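Local coordinates for protein Non-reducing end beta-L-arabinofuranosidase (Bacteroides thetaiotaomicron, PDB 5MQO) that probably hydrolyses glycosidic linkages of complex plant pectin, as a family GH127 glycoside hydrolase of a gut bacterium, at residues Q290-G295 and V331-Y336; R299-Y304 and Q365-P370; S325-I330 and A402-L407; G387-N392 and T410-S415. All blocks are in the same frame, centred on the assembly; numbering follows the deposited sequence.

Contact 1: Q290-G295 and V331-Y336; sequences QYRAMG and VTRKMY
Lys334 reaches across to the backbone of Ala293, and this is the close-packed part of the contact. With CG on the side of its backbone N (chi1 -64°) and the rest of the chain fully stretched, the lysine brings NZ to 3.0 Å from Ala293 O, a weak hydrogen bond. Asp329, in helix 317-333, fixes both partners: OD2 takes a salt bridge from Lys334 NZ and also accepts from Ala293 N, so the buried ammonium serves both a carbonyl and a carboxylate. Ala293 CB rests 4.4 Å from Lys334 NZ. In this way the loop entering helix 297-314 is tied to the C-terminal end of helix 317-333, inside the helical GH127 catalytic domain, which belongs to the six-hairpin clan. Towards solvent the fit is looser. There the extended, exposed Arg292 places one guanidinium face under Arg333 NH2, which lies 3.2 Å above that plane and off towards the rim, with the two guanidinium planes 47° apart. Arg292 NE and Arg333 NH2, both donors, are 3.4 Å apart without bonding. Arg333 NE pairs with Asp329 OD1, and Arg292 also touches that aspartate, whose carboxylate probably offsets the like charges.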
# COMPACT_ATOMS: atom_id res chain seq x y z
N GLN A 290 -20.23 12.83 -3.79
CA GLN A 290 -18.92 12.61 -4.41
C GLN A 290 -18.88 11.30 -5.12
O GLN A 290 -19.03 10.26 -4.48
CB GLN A 290 -17.82 12.59 -3.35
CG GLN A 290 -17.57 13.94 -2.70
CD GLN A 290 -16.52 13.88 -1.59
OE1 GLN A 290 -15.49 13.19 -1.71
NE2 GLN A 290 -16.76 14.62 -0.53
N TYR A 291 -18.66 11.33 -6.43
CA TYR A 291 -18.52 10.10 -7.24
C TYR A 291 -17.17 10.04 -7.99
O TYR A 291 -17.00 9.24 -8.92
CB TYR A 291 -19.69 9.97 -8.23
CG TYR A 291 -21.03 9.80 -7.59
CD1 TYR A 291 -21.51 8.51 -7.26
CD2 TYR A 291 -21.84 10.91 -7.29
CE1 TYR A 291 -22.77 8.33 -6.68
CE2 TYR A 291 -23.10 10.75 -6.68
CZ TYR A 291 -23.57 9.45 -6.37
OH TYR A 291 -24.80 9.25 -5.79
N ARG A 292 -16.23 10.89 -7.57
CA ARG A 292 -14.92 10.98 -8.17
C ARG A 292 -13.84 11.27 -7.08
O ARG A 292 -14.14 11.79 -5.99
CB ARG A 292 -14.97 12.06 -9.27
CG ARG A 292 -15.81 11.66 -10.50
CD ARG A 292 -15.86 12.76 -11.57
NE ARG A 292 -16.22 12.30 -12.94
CZ ARG A 292 -16.23 13.09 -14.04
NH1 ARG A 292 -15.92 14.39 -13.96
NH2 ARG A 292 -16.55 12.57 -15.24
N ALA A 293 -12.59 10.89 -7.37
CA ALA A 293 -11.44 11.22 -6.50
C ALA A 293 -11.14 12.68 -6.61
O ALA A 293 -11.28 13.23 -7.69
CB ALA A 293 -10.22 10.42 -6.89
N MET A 294 -10.65 13.31 -5.54
CA MET A 294 -10.65 14.76 -5.49
C MET A 294 -9.37 15.55 -5.25
O MET A 294 -8.93 16.32 -6.15
CB MET A 294 -11.66 15.18 -4.46
CG MET A 294 -12.25 16.54 -4.74
SD MET A 294 -13.92 16.56 -4.14
CE MET A 294 -14.88 15.85 -5.49
N GLY A 295 -8.81 15.47 -4.05
CA GLY A 295 -7.84 16.55 -3.68
C GLY A 295 -6.50 16.05 -3.23
O GLY A 295 -5.89 15.28 -3.93
N VAL A 331 -8.64 4.25 -10.49
CA VAL A 331 -7.90 3.13 -11.04
C VAL A 331 -7.88 3.17 -12.55
O VAL A 331 -6.90 2.78 -13.17
CB VAL A 331 -8.47 1.80 -10.50
CG1 VAL A 331 -8.19 0.61 -11.41
CG2 VAL A 331 -7.92 1.55 -9.10
N THR A 332 -8.96 3.62 -13.16
CA THR A 332 -8.99 3.68 -14.61
C THR A 332 -8.55 5.07 -15.17
O THR A 332 -8.35 5.24 -16.40
CB THR A 332 -10.39 3.27 -15.10
OG1 THR A 332 -11.33 4.28 -14.76
CG2 THR A 332 -10.80 1.92 -14.47
N ARG A 333 -8.41 6.07 -14.29
CA ARG A 333 -8.21 7.43 -14.78
C ARG A 333 -7.17 8.27 -14.08
O ARG A 333 -6.71 9.23 -14.69
CB ARG A 333 -9.53 8.21 -14.85
CG ARG A 333 -10.69 7.42 -15.45
CD ARG A 333 -11.80 8.31 -15.98
NE ARG A 333 -12.23 9.24 -14.96
CZ ARG A 333 -13.02 10.29 -15.16
NH1 ARG A 333 -13.51 10.55 -16.37
NH2 ARG A 333 -13.32 11.09 -14.12
N LYS A 334 -6.81 7.96 -12.84
CA LYS A 334 -5.98 8.86 -12.04
C LYS A 334 -4.89 8.19 -11.20
O LYS A 334 -4.47 8.74 -10.18
CB LYS A 334 -6.89 9.66 -11.13
CG LYS A 334 -7.83 10.57 -11.87
CD LYS A 334 -8.59 11.45 -10.89
CE LYS A 334 -9.77 12.13 -11.58
NZ LYS A 334 -10.52 12.90 -10.55
N MET A 335 -4.42 7.01 -11.60
CA MET A 335 -3.47 6.26 -10.80
C MET A 335 -2.28 5.95 -11.65
O MET A 335 -2.44 5.51 -12.79
CB MET A 335 -4.08 4.96 -10.34
CG MET A 335 -3.15 4.06 -9.55
SD MET A 335 -4.01 2.60 -8.97
CE MET A 335 -3.82 1.59 -10.43
N TYR A 336 -1.10 6.15 -11.10
CA TYR A 336 0.10 5.73 -11.80
C TYR A 336 0.20 4.19 -11.86
O TYR A 336 -0.37 3.48 -11.02
CB TYR A 336 1.33 6.35 -11.16
CG TYR A 336 1.38 7.81 -11.38
CD1 TYR A 336 0.77 8.71 -10.50
CD2 TYR A 336 2.05 8.33 -12.46
CE1 TYR A 336 0.84 10.09 -10.71
CE2 TYR A 336 2.13 9.69 -12.70
CZ TYR A 336 1.53 10.58 -11.82
OH TYR A 336 1.62 11.95 -12.08

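Contact 2: R299-Y304 and Q365-P370; sequences RANYLY and QSYGRP
Ala300 and Asn301, on one helical turn, face Tyr367 in an irregular run of chain, and the backbones stay well apart, with Ala300 CA 8.8 Å from Ser366 CA. The helix, 297-314, belongs to the catalytic domain of the six-hairpin clan. Just ahead of the tyrosine, Gln365 and Ser366 form a G1 beta bulge opposite Leu344, where the chain turns a corner. Tyr367 bridges the gap with its ring. CG lies beside its backbone N (chi1 -78°), and the ring offers its edge to the helix: Ala300 CB meets Tyr367 CE2 at 3.8 Å, close to the ring plane. Further along that edge the phenol meets the amide of Asn301, the two planes being 64° apart. The Asn301 amide is held at its other end by ND2, which donates to Ala384 O, and this probably fixes which way OD1 points. Replacing Tyr367 by a phenylalanine would remove the hydroxyl and probably leave the buried Asn301 OD1 without its donor. The bond itself is short: Tyr367 OH donates to Asn301 OD1 at 2.6 Å, in the carbonyl plane on a lone pair, with a C=O...donor angle of 112°.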
# COMPACT_ATOMS: atom_id res chain seq x y z
N ARG A 299 -5.36 12.44 2.26
CA ARG A 299 -6.65 12.74 2.87
C ARG A 299 -7.77 12.00 2.13
O ARG A 299 -8.61 11.37 2.76
CB ARG A 299 -6.90 14.25 2.91
CG ARG A 299 -5.96 15.05 3.83
CD ARG A 299 -6.45 16.47 4.11
NE ARG A 299 -5.46 17.52 3.81
CZ ARG A 299 -5.69 18.85 3.79
NH1 ARG A 299 -6.89 19.39 4.10
NH2 ARG A 299 -4.70 19.69 3.49
N ALA A 300 -7.73 12.04 0.80
CA ALA A 300 -8.70 11.35 -0.05
C ALA A 300 -8.76 9.85 0.24
O ALA A 300 -9.81 9.27 0.52
CB ALA A 300 -8.31 11.55 -1.50
N ASN A 301 -7.62 9.22 0.11
CA ASN A 301 -7.57 7.80 0.13
C ASN A 301 -7.88 7.29 1.54
O ASN A 301 -8.64 6.34 1.66
CB ASN A 301 -6.23 7.31 -0.37
CG ASN A 301 -6.08 7.42 -1.87
OD1 ASN A 301 -7.04 7.69 -2.61
ND2 ASN A 301 -4.86 7.20 -2.35
N TYR A 302 -7.35 7.94 2.59
CA TYR A 302 -7.69 7.56 3.98
C TYR A 302 -9.18 7.75 4.28
O TYR A 302 -9.76 6.91 4.95
CB TYR A 302 -6.80 8.28 5.02
CG TYR A 302 -5.44 7.63 5.21
CD1 TYR A 302 -5.27 6.59 6.10
CD2 TYR A 302 -4.35 8.00 4.46
CE1 TYR A 302 -4.04 5.96 6.26
CE2 TYR A 302 -3.12 7.39 4.62
CZ TYR A 302 -2.97 6.37 5.52
OH TYR A 302 -1.74 5.75 5.68
N LEU A 303 -9.79 8.81 3.74
CA LEU A 303 -11.26 8.98 3.78
C LEU A 303 -11.93 7.79 3.17
O LEU A 303 -12.77 7.19 3.81
CB LEU A 303 -11.75 10.23 3.03
CG LEU A 303 -13.26 10.38 2.71
CD1 LEU A 303 -14.11 10.46 3.95
CD2 LEU A 303 -13.53 11.62 1.89
N TYR A 304 -11.56 7.45 1.94
CA TYR A 304 -12.25 6.37 1.22
C TYR A 304 -12.17 5.03 1.99
O TYR A 304 -13.16 4.31 2.10
CB TYR A 304 -11.78 6.23 -0.26
CG TYR A 304 -11.75 7.52 -1.03
CD1 TYR A 304 -12.68 8.50 -0.80
CD2 TYR A 304 -10.76 7.75 -2.00
CE1 TYR A 304 -12.65 9.69 -1.49
CE2 TYR A 304 -10.73 8.94 -2.71
CZ TYR A 304 -11.69 9.91 -2.44
OH TYR A 304 -11.71 11.11 -3.10
N GLN A 365 -0.51 18.22 -3.42
CA GLN A 365 -0.18 16.82 -3.13
C GLN A 365 -1.42 16.02 -3.47
O GLN A 365 -1.96 15.25 -2.66
CB GLN A 365 0.28 16.67 -1.68
CG GLN A 365 1.10 17.86 -1.19
CD GLN A 365 2.03 17.55 -0.03
OE1 GLN A 365 1.80 16.62 0.73
NE2 GLN A 365 3.09 18.33 0.08
N SER A 366 -1.85 16.25 -4.71
CA SER A 366 -3.23 16.06 -5.11
C SER A 366 -3.46 15.31 -6.42
O SER A 366 -2.64 15.31 -7.35
CB SER A 366 -3.90 17.43 -5.21
OG SER A 366 -5.20 17.34 -5.75
N TYR A 367 -4.65 14.70 -6.47
CA TYR A 367 -5.18 14.13 -7.69
C TYR A 367 -5.32 15.25 -8.70
O TYR A 367 -5.52 16.36 -8.32
CB TYR A 367 -6.55 13.47 -7.41
CG TYR A 367 -6.48 12.11 -6.75
CD1 TYR A 367 -5.93 11.02 -7.43
CD2 TYR A 367 -6.98 11.88 -5.45
CE1 TYR A 367 -5.86 9.75 -6.85
CE2 TYR A 367 -6.92 10.61 -4.87
CZ TYR A 367 -6.35 9.55 -5.59
OH TYR A 367 -6.26 8.27 -5.06
N GLY A 368 -5.18 14.94 -9.98
CA GLY A 368 -5.30 15.91 -11.10
C GLY A 368 -6.51 15.58 -11.95
O GLY A 368 -7.41 14.87 -11.46
N ARG A 369 -6.53 16.12 -13.18
CA ARG A 369 -7.55 15.80 -14.19
C ARG A 369 -7.48 14.33 -14.55
O ARG A 369 -6.41 13.73 -14.42
CB ARG A 369 -7.31 16.56 -15.50
CG ARG A 369 -7.56 18.08 -15.48
CD ARG A 369 -7.47 18.71 -16.89
NE ARG A 369 -6.46 18.03 -17.72
CZ ARG A 369 -5.17 18.33 -17.73
NH1 ARG A 369 -4.69 19.33 -17.00
NH2 ARG A 369 -4.34 17.64 -18.48
N PRO A 370 -8.58 13.74 -15.03
CA PRO A 370 -8.51 12.40 -15.57
C PRO A 370 -7.38 12.26 -16.62
O PRO A 370 -7.13 13.20 -17.40
CB PRO A 370 -9.89 12.19 -16.23
CG PRO A 370 -10.79 13.25 -15.70
CD PRO A 370 -9.97 14.21 -14.89

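Contact 3: S325-I330 and A402-L407; sequences SIWNDI and AKYAEL
A T-shaped aromatic pair, Trp327 with Tyr404, joins two helices of the GH127 catalytic domain, 317-333 and 402-416. The axes of the two short segments come no closer than 13.0 Å, at a crossing angle of 45°, too far for backbones to meet, and the indole reaches into the space between them. Trp327 has CG anti to its N (chi1 174°), which sends the ring straight out from its helix. Tyr404 turns an edge to one indole face: CE1 stands 3.4 Å above the plane, off towards the rim. The five-membered ring and the phenol ring have centroids 4.7 Å apart and planes at 69°. Leu407 points back against the tryptophan and sets CD1 at the indole edge, 3.3 Å from Trp327 CZ2. On the benzo side, the stretched chain of Lys403 passes obliquely by CH2 and CZ3, its NZ arriving 3.3 Å from Trp327 CZ3 at the more exposed margin. The buried indole N-H is satisfied from a third helix, NE1 donating to Asn392 OD1. With an alanine here the indole is gone, which would probably open a gap between the two helices and leave Tyr404, Leu407 and the side-chain oxygen OD1 of Asn392 without their partner. Around the contact, helix 382-399 packs on Tyr404 and Leu407, helix 297-314 lies against Ile326 and Ile330, and strand 529-535 reaches Ala402 and Ala405 through Arg534.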
# COMPACT_ATOMS: atom_id res chain seq x y z
N SER A 325 -17.67 4.17 -7.72
CA SER A 325 -17.25 5.09 -8.81
C SER A 325 -15.97 5.85 -8.48
O SER A 325 -15.24 6.23 -9.39
CB SER A 325 -18.37 6.02 -9.36
OG SER A 325 -19.11 6.56 -8.30
N ILE A 326 -15.70 6.08 -7.20
CA ILE A 326 -14.44 6.72 -6.78
C ILE A 326 -13.28 5.74 -7.04
O ILE A 326 -12.22 6.14 -7.55
CB ILE A 326 -14.49 7.17 -5.29
CG1 ILE A 326 -15.53 8.24 -5.11
CG2 ILE A 326 -13.15 7.76 -4.82
CD1 ILE A 326 -15.76 8.65 -3.67
N TRP A 327 -13.46 4.47 -6.69
CA TRP A 327 -12.41 3.48 -6.90
C TRP A 327 -12.15 3.44 -8.38
O TRP A 327 -11.03 3.59 -8.83
CB TRP A 327 -12.80 2.09 -6.36
CG TRP A 327 -11.81 1.03 -6.68
CD1 TRP A 327 -10.70 0.71 -5.96
CD2 TRP A 327 -11.83 0.15 -7.80
NE1 TRP A 327 -10.00 -0.31 -6.58
CE2 TRP A 327 -10.68 -0.67 -7.71
CE3 TRP A 327 -12.70 -0.02 -8.88
CZ2 TRP A 327 -10.40 -1.67 -8.68
CZ3 TRP A 327 -12.41 -1.02 -9.85
CH2 TRP A 327 -11.27 -1.82 -9.74
N ASN A 328 -13.23 3.29 -9.13
CA ASN A 328 -13.19 3.27 -10.57
C ASN A 328 -12.45 4.47 -11.17
O ASN A 328 -11.64 4.30 -12.06
CB ASN A 328 -14.62 3.23 -11.11
CG ASN A 328 -14.68 2.82 -12.55
OD1 ASN A 328 -14.64 3.67 -13.46
ND2 ASN A 328 -14.76 1.50 -12.79
N ASP A 329 -12.74 5.67 -10.69
CA ASP A 329 -12.11 6.93 -11.14
C ASP A 329 -10.58 6.91 -10.94
O ASP A 329 -9.81 7.15 -11.86
CB ASP A 329 -12.68 8.13 -10.37
CG ASP A 329 -12.15 9.45 -10.89
OD1 ASP A 329 -11.84 9.53 -12.11
OD2 ASP A 329 -12.04 10.42 -10.11
N ILE A 330 -10.18 6.59 -9.73
CA ILE A 330 -8.79 6.42 -9.41
C ILE A 330 -8.09 5.44 -10.36
O ILE A 330 -7.06 5.75 -10.96
CB ILE A 330 -8.64 5.92 -7.95
CG1 ILE A 330 -9.01 7.03 -6.94
CG2 ILE A 330 -7.21 5.47 -7.68
CD1 ILE A 330 -9.42 6.52 -5.57
N ALA A 402 -11.48 -10.33 -6.10
CA ALA A 402 -10.02 -10.38 -6.23
C ALA A 402 -9.38 -9.12 -6.87
O ALA A 402 -8.17 -8.88 -6.70
CB ALA A 402 -9.63 -11.61 -7.03
N LYS A 403 -10.17 -8.34 -7.62
CA LYS A 403 -9.63 -7.17 -8.29
C LYS A 403 -9.12 -6.12 -7.29
O LYS A 403 -8.21 -5.36 -7.61
CB LYS A 403 -10.66 -6.57 -9.25
CG LYS A 403 -11.73 -5.73 -8.59
CD LYS A 403 -12.85 -5.40 -9.55
CE LYS A 403 -13.81 -4.38 -8.97
NZ LYS A 403 -14.47 -3.63 -10.07
N TYR A 404 -9.71 -6.07 -6.10
CA TYR A 404 -9.19 -5.20 -5.05
C TYR A 404 -7.89 -5.75 -4.47
O TYR A 404 -7.00 -4.97 -4.13
CB TYR A 404 -10.24 -5.00 -3.95
CG TYR A 404 -11.50 -4.31 -4.42
CD1 TYR A 404 -11.47 -2.99 -4.90
CD2 TYR A 404 -12.73 -4.98 -4.43
CE1 TYR A 404 -12.61 -2.35 -5.33
CE2 TYR A 404 -13.86 -4.36 -4.88
CZ TYR A 404 -13.80 -3.05 -5.32
OH TYR A 404 -14.94 -2.43 -5.76
N ALA A 405 -7.76 -7.07 -4.38
CA ALA A 405 -6.48 -7.68 -4.00
C ALA A 405 -5.29 -7.35 -4.93
O ALA A 405 -4.16 -7.20 -4.45
CB ALA A 405 -6.63 -9.19 -3.82
N GLU A 406 -5.55 -7.26 -6.24
CA GLU A 406 -4.54 -6.86 -7.22
C GLU A 406 -3.90 -5.51 -6.87
O GLU A 406 -2.67 -5.35 -6.87
CB GLU A 406 -5.18 -6.78 -8.61
CG GLU A 406 -4.23 -6.59 -9.79
CD GLU A 406 -3.17 -7.67 -9.92
OE1 GLU A 406 -3.49 -8.86 -9.72
OE2 GLU A 406 -2.02 -7.33 -10.24
N LEU A 407 -4.75 -4.55 -6.53
CA LEU A 407 -4.31 -3.20 -6.15
C LEU A 407 -3.54 -3.14 -4.86
O LEU A 407 -2.59 -2.35 -4.76
CB LEU A 407 -5.51 -2.24 -6.14
CG LEU A 407 -5.71 -1.90 -7.63
CD1 LEU A 407 -7.15 -1.87 -8.03
CD2 LEU A 407 -5.03 -0.58 -7.98

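Contact 4: G387-N392 and T410-S415; sequences GNMLFN and TCLYNS
Met389 and Cys411 mark the closest backbone approach of two nearly antiparallel helical segments, their CA atoms 5.7 Å apart; the axes come within 9.2 Å, with 165° between their directions. The small side chain of Cys411 is consistent with such closeness: it faces the partner helix and its CB touches Met389 CB at 3.8 Å. With CG anti to the backbone N (chi1 180°) and the chain extended beyond it, Met389 reaches out until its CE lies 4.2 Å from Leu412 CD1. On the other flank Cys411 SG sits 3.4 Å from Asn388 ND2, a contact of sulfur with an amide nitrogen that also donates to Gly339 O. Helices 382-399 and 402-416 follow one another in the chain and pack as an antiparallel helical hairpin, in a catalytic domain of the six-hairpin clan. Each helix also has an asparagine folded back onto its own backbone. Asn392 ND2 donates almost straight to Asn388 O at 2.7 Å (176° at the hydrogen), while Asn392 N reaches that oxygen from the opposite face of the carbonyl plane. In the partner helix, which widens into a pi-type turn at 412-415, Asn414 ND2 donates to Thr410 O at 2.9 Å; the same amide group, through OD1 and ND2, also binds the backbone of Val605 and Pro603.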
# COMPACT_ATOMS: atom_id res chain seq x y z
N GLY A 387 -2.40 4.69 1.43
CA GLY A 387 -3.82 4.96 1.52
C GLY A 387 -4.61 4.16 0.50
O GLY A 387 -5.57 3.50 0.84
N ASN A 388 -4.18 4.24 -0.76
CA ASN A 388 -4.81 3.46 -1.83
C ASN A 388 -4.75 1.95 -1.51
O ASN A 388 -5.69 1.21 -1.80
CB ASN A 388 -4.11 3.74 -3.15
CG ASN A 388 -4.90 3.26 -4.36
OD1 ASN A 388 -6.14 3.27 -4.40
ND2 ASN A 388 -4.16 2.86 -5.39
N MET A 389 -3.65 1.50 -0.90
CA MET A 389 -3.49 0.11 -0.51
C MET A 389 -4.52 -0.33 0.55
O MET A 389 -5.19 -1.34 0.39
CB MET A 389 -2.08 -0.10 0.03
CG MET A 389 -1.80 -1.52 0.47
SD MET A 389 -0.22 -1.72 1.27
CE MET A 389 -0.53 -3.25 2.12
N LEU A 390 -4.62 0.45 1.62
CA LEU A 390 -5.57 0.23 2.70
C LEU A 390 -7.04 0.43 2.26
O LEU A 390 -7.91 -0.28 2.73
CB LEU A 390 -5.25 1.14 3.86
CG LEU A 390 -3.92 1.06 4.61
CD1 LEU A 390 -3.78 2.27 5.54
CD2 LEU A 390 -3.77 -0.21 5.42
N PHE A 391 -7.31 1.38 1.37
CA PHE A 391 -8.64 1.48 0.73
C PHE A 391 -8.96 0.14 0.04
O PHE A 391 -9.99 -0.48 0.31
CB PHE A 391 -8.70 2.66 -0.26
CG PHE A 391 -10.01 2.80 -1.04
CD1 PHE A 391 -11.26 2.51 -0.47
CD2 PHE A 391 -10.00 3.28 -2.35
CE1 PHE A 391 -12.45 2.66 -1.20
CE2 PHE A 391 -11.19 3.43 -3.08
CZ PHE A 391 -12.42 3.11 -2.50
N ASN A 392 -8.03 -0.34 -0.77
CA ASN A 392 -8.32 -1.53 -1.55
C ASN A 392 -8.46 -2.79 -0.68
O ASN A 392 -9.18 -3.73 -1.03
CB ASN A 392 -7.26 -1.74 -2.63
CG ASN A 392 -7.56 -0.95 -3.86
OD1 ASN A 392 -8.18 -1.43 -4.80
ND2 ASN A 392 -7.15 0.30 -3.85
N THR A 410 -0.04 -4.44 -6.13
CA THR A 410 0.59 -3.40 -6.96
C THR A 410 1.14 -2.28 -6.10
O THR A 410 2.32 -1.93 -6.21
CB THR A 410 -0.44 -2.82 -7.94
OG1 THR A 410 -1.02 -3.92 -8.65
CG2 THR A 410 0.17 -1.78 -8.92
N CYS A 411 0.31 -1.78 -5.18
CA CYS A 411 0.72 -0.70 -4.28
C CYS A 411 1.88 -1.11 -3.38
O CYS A 411 2.90 -0.39 -3.29
CB CYS A 411 -0.48 -0.20 -3.46
SG CYS A 411 -1.68 0.76 -4.42
N LEU A 412 1.75 -2.28 -2.77
CA LEU A 412 2.77 -2.76 -1.83
C LEU A 412 4.18 -2.86 -2.42
O LEU A 412 5.09 -2.32 -1.81
CB LEU A 412 2.35 -4.10 -1.19
CG LEU A 412 3.28 -4.69 -0.09
CD1 LEU A 412 3.52 -3.79 1.11
CD2 LEU A 412 2.71 -6.02 0.38
N TYR A 413 4.35 -3.54 -3.57
CA TYR A 413 5.70 -3.66 -4.19
C TYR A 413 6.17 -2.34 -4.85
O TYR A 413 7.34 -2.01 -4.80
CB TYR A 413 5.79 -4.79 -5.23
CG TYR A 413 5.65 -6.22 -4.72
CD1 TYR A 413 6.74 -6.95 -4.25
CD2 TYR A 413 4.43 -6.87 -4.76
CE1 TYR A 413 6.59 -8.27 -3.79
CE2 TYR A 413 4.28 -8.18 -4.33
CZ TYR A 413 5.36 -8.88 -3.85
OH TYR A 413 5.13 -10.17 -3.41
N ASN A 414 5.29 -1.56 -5.44
CA ASN A 414 5.75 -0.53 -6.39
C ASN A 414 5.63 0.93 -5.94
O ASN A 414 6.29 1.78 -6.53
CB ASN A 414 5.01 -0.70 -7.72
CG ASN A 414 5.15 -2.09 -8.25
OD1 ASN A 414 6.24 -2.50 -8.58
ND2 ASN A 414 4.07 -2.84 -8.28
N SER A 415 4.78 1.23 -4.95
CA SER A 415 4.65 2.60 -4.45
C SER A 415 4.67 2.74 -2.94
O SER A 415 4.48 3.84 -2.43
CB SER A 415 3.40 3.22 -5.04
OG SER A 415 2.25 2.42 -4.84

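How the contacts relate
All four contacts lie in the catalytic domain, form a chain of neighbours and step inward towards the centre of the chain. Contact 4 is about 3 Å from the centre of the chain, contact 3 about 13 Å, and contacts 1 and 2 about 16 and 15 Å, their own centres 7 Å apart. Contacts 1 and 3 share helix 317-333, and contacts 3 and 4 share helix 402-416. Along the sequence contact 3 interlaces with contacts 1, 2 and 4, and contact 1 with contact 2, while contact 4 opens only after contacts 1 and 2 have closed. Four successive helices and their connecting loops are thus cross-tied into one continuous body.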